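Local coordinates for surface presentation of antigens protein SpaO (Salmonella typhimurium, PDB 4YX1), which serves as a sorting-platform component of the type III secretion system that Salmonella needs to enter mammalian cells, here represented by its SPOA2 domain, at the interface of chains A and B. Sequence-based numbering; all coordinates share one arbitrary frame. Chains: chain A/B, Surface presentation of antigens protein SpaO.

The interface of chains A and B. Residues chain A 7, 9, 42, 63, 65, 68; chain B 24, 30, 32.
B:Leu30 and A:Val63 pair as an antiparallel beta bridge that joins strand 29-31 of one SPOA2 domain to strand 61-65 of the other. Both backbone bonds support the assignment: A:Val63 N donates to B:Leu30 O at 2.8 Å, and B:Leu30 N returns a nearly straight bond (174° at H) of 2.9 Å to A:Val63 O. The pairing places the side chain of B:Leu30 beside the A:Phe9 ring, its CD1 meeting the ring's rim in plane, 3.7 Å from CE2, while the same methyl also touches A:Ile65 CD1. B:Leu32 takes a face of that ring instead: its CD2 lies over the centre, 3.9 Å from the centroid, a CH-pi contact. One aromatic ring is thus held at edge and face by two leucines of the partner. Farther along, B:Met24, a selenomethionine at the end of helix 18-24, runs extended through chi1 (178°, CG anti to the backbone N) and chi2, then bends at chi3 (66°). The extension brings SE to 3.9 Å from A:Leu7 CD2; the bend turns CE to 3.7 Å from A:Trp68 CH2, with A:Ile42 CG2 somewhat farther off at 4.0 Å from the same CE. The interface is two-fold symmetric, so the exchanged chains repeat every contact, consistent with the intertwined dimer expected of FliN-family domains. On the same six-membered rim of the indole, next to CH2, A:Trp68 CZ2 lies 3.5 Å from the backbone carbonyl O of B:Met24.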
loop_
_atom_site.group_PDB
_atom_site.type_symbol
_atom_site.label_atom_id
_atom_site.label_comp_id
_atom_site.label_asym_id
_atom_site.label_seq_id
_atom_site.Cartn_x
_atom_site.Cartn_y
_atom_site.Cartn_z
ATOM N N LEU A 7 5.137 0.411 9.822
ATOM C CA LEU A 7 5.616 0.750 8.487
ATOM C C LEU A 7 4.637 0.226 7.454
ATOM O O LEU A 7 4.220 -0.931 7.524
ATOM C CB LEU A 7 7.004 0.156 8.263
ATOM C CG LEU A 7 7.666 0.344 6.900
ATOM C CD1 LEU A 7 8.058 1.805 6.682
ATOM C CD2 LEU A 7 8.870 -0.579 6.790
ATOM N N PHE A 9 3.763 0.181 3.098
ATOM C CA PHE A 9 4.003 0.504 1.701
ATOM C C PHE A 9 2.634 0.616 1.071
ATOM O O PHE A 9 1.921 -0.384 0.968
ATOM C CB PHE A 9 4.860 -0.561 1.007
ATOM C CG PHE A 9 6.246 -0.647 1.543
ATOM C CD1 PHE A 9 6.523 -1.411 2.668
ATOM C CD2 PHE A 9 7.268 0.073 0.959
ATOM C CE1 PHE A 9 7.799 -1.478 3.180
ATOM C CE2 PHE A 9 8.555 0.011 1.464
ATOM C CZ PHE A 9 8.821 -0.763 2.578
ATOM N N ILE A 42 5.725 5.349 1.303
ATOM C CA ILE A 42 6.246 4.693 2.486
ATOM C C ILE A 42 5.821 5.502 3.695
ATOM O O ILE A 42 6.205 6.663 3.821
ATOM C CB ILE A 42 7.772 4.567 2.410
ATOM C CG1 ILE A 42 8.152 3.848 1.113
ATOM C CG2 ILE A 42 8.336 3.838 3.631
ATOM C CD1 ILE A 42 9.420 4.322 0.530
ATOM N N VAL A 63 10.442 -1.756 -4.304
ATOM C CA VAL A 63 10.110 -0.348 -4.439
ATOM C C VAL A 63 11.392 0.420 -4.719
ATOM O O VAL A 63 12.307 0.450 -3.897
ATOM C CB VAL A 63 9.403 0.209 -3.190
ATOM C CG1 VAL A 63 9.135 1.699 -3.364
ATOM C CG2 VAL A 63 8.110 -0.551 -2.944
ATOM N N ILE A 65 13.164 3.688 -4.786
ATOM C CA ILE A 65 12.921 4.967 -4.113
ATOM C C ILE A 65 13.181 6.137 -5.064
ATOM O O ILE A 65 14.211 6.194 -5.740
ATOM C CB ILE A 65 13.804 5.122 -2.857
ATOM C CG1 ILE A 65 13.594 3.948 -1.895
ATOM C CG2 ILE A 65 13.551 6.471 -2.160
ATOM C CD1 ILE A 65 12.209 3.858 -1.358
ATOM N N TRP A 68 13.275 10.325 -0.571
ATOM C CA TRP A 68 13.133 10.215 0.871
ATOM C C TRP A 68 12.917 11.627 1.381
ATOM O O TRP A 68 13.650 12.540 1.002
ATOM C CB TRP A 68 14.369 9.599 1.537
ATOM C CG TRP A 68 14.560 8.117 1.372
ATOM C CD1 TRP A 68 15.619 7.488 0.779
ATOM C CD2 TRP A 68 13.693 7.080 1.837
ATOM N NE1 TRP A 68 15.457 6.128 0.839
ATOM C CE2 TRP A 68 14.286 5.850 1.491
ATOM C CE3 TRP A 68 12.472 7.070 2.521
ATOM C CZ2 TRP A 68 13.698 4.632 1.788
ATOM C CZ3 TRP A 68 11.892 5.859 2.817
ATOM C CH2 TRP A 68 12.498 4.654 2.451
HETATM N N MSE B 24 16.635 1.659 6.641
HETATM C CA MSE B 24 15.869 1.604 5.409
HETATM C C MSE B 24 16.119 2.836 4.549
HETATM O O MSE B 24 16.191 2.751 3.325
HETATM C CB MSE B 24 14.382 1.466 5.745
HETATM C CG MSE B 24 13.463 1.443 4.549
HETATM SE SE MSE B 24 11.610 1.562 5.114
HETATM C CE MSE B 24 11.610 3.362 5.845
ATOM N N LEU B 30 14.073 -1.211 -2.374
ATOM C CA LEU B 30 13.623 -2.010 -1.241
ATOM C C LEU B 30 12.907 -3.257 -1.714
ATOM O O LEU B 30 11.969 -3.164 -2.490
ATOM C CB LEU B 30 12.687 -1.195 -0.348
ATOM C CG LEU B 30 13.282 0.028 0.343
ATOM C CD1 LEU B 30 12.191 0.763 1.118
ATOM C CD2 LEU B 30 14.391 -0.422 1.265
ATOM N N LEU B 32 10.324 -6.234 -1.233
ATOM C CA LEU B 32 9.172 -6.652 -0.446
ATOM C C LEU B 32 9.210 -8.162 -0.292
ATOM O O LEU B 32 9.862 -8.850 -1.075
ATOM C CB LEU B 32 7.869 -6.206 -1.110
ATOM C CG LEU B 32 7.777 -4.694 -1.304
ATOM C CD1 LEU B 32 6.478 -4.331 -1.976
ATOM C CD2 LEU B 32 7.921 -3.968 0.026
#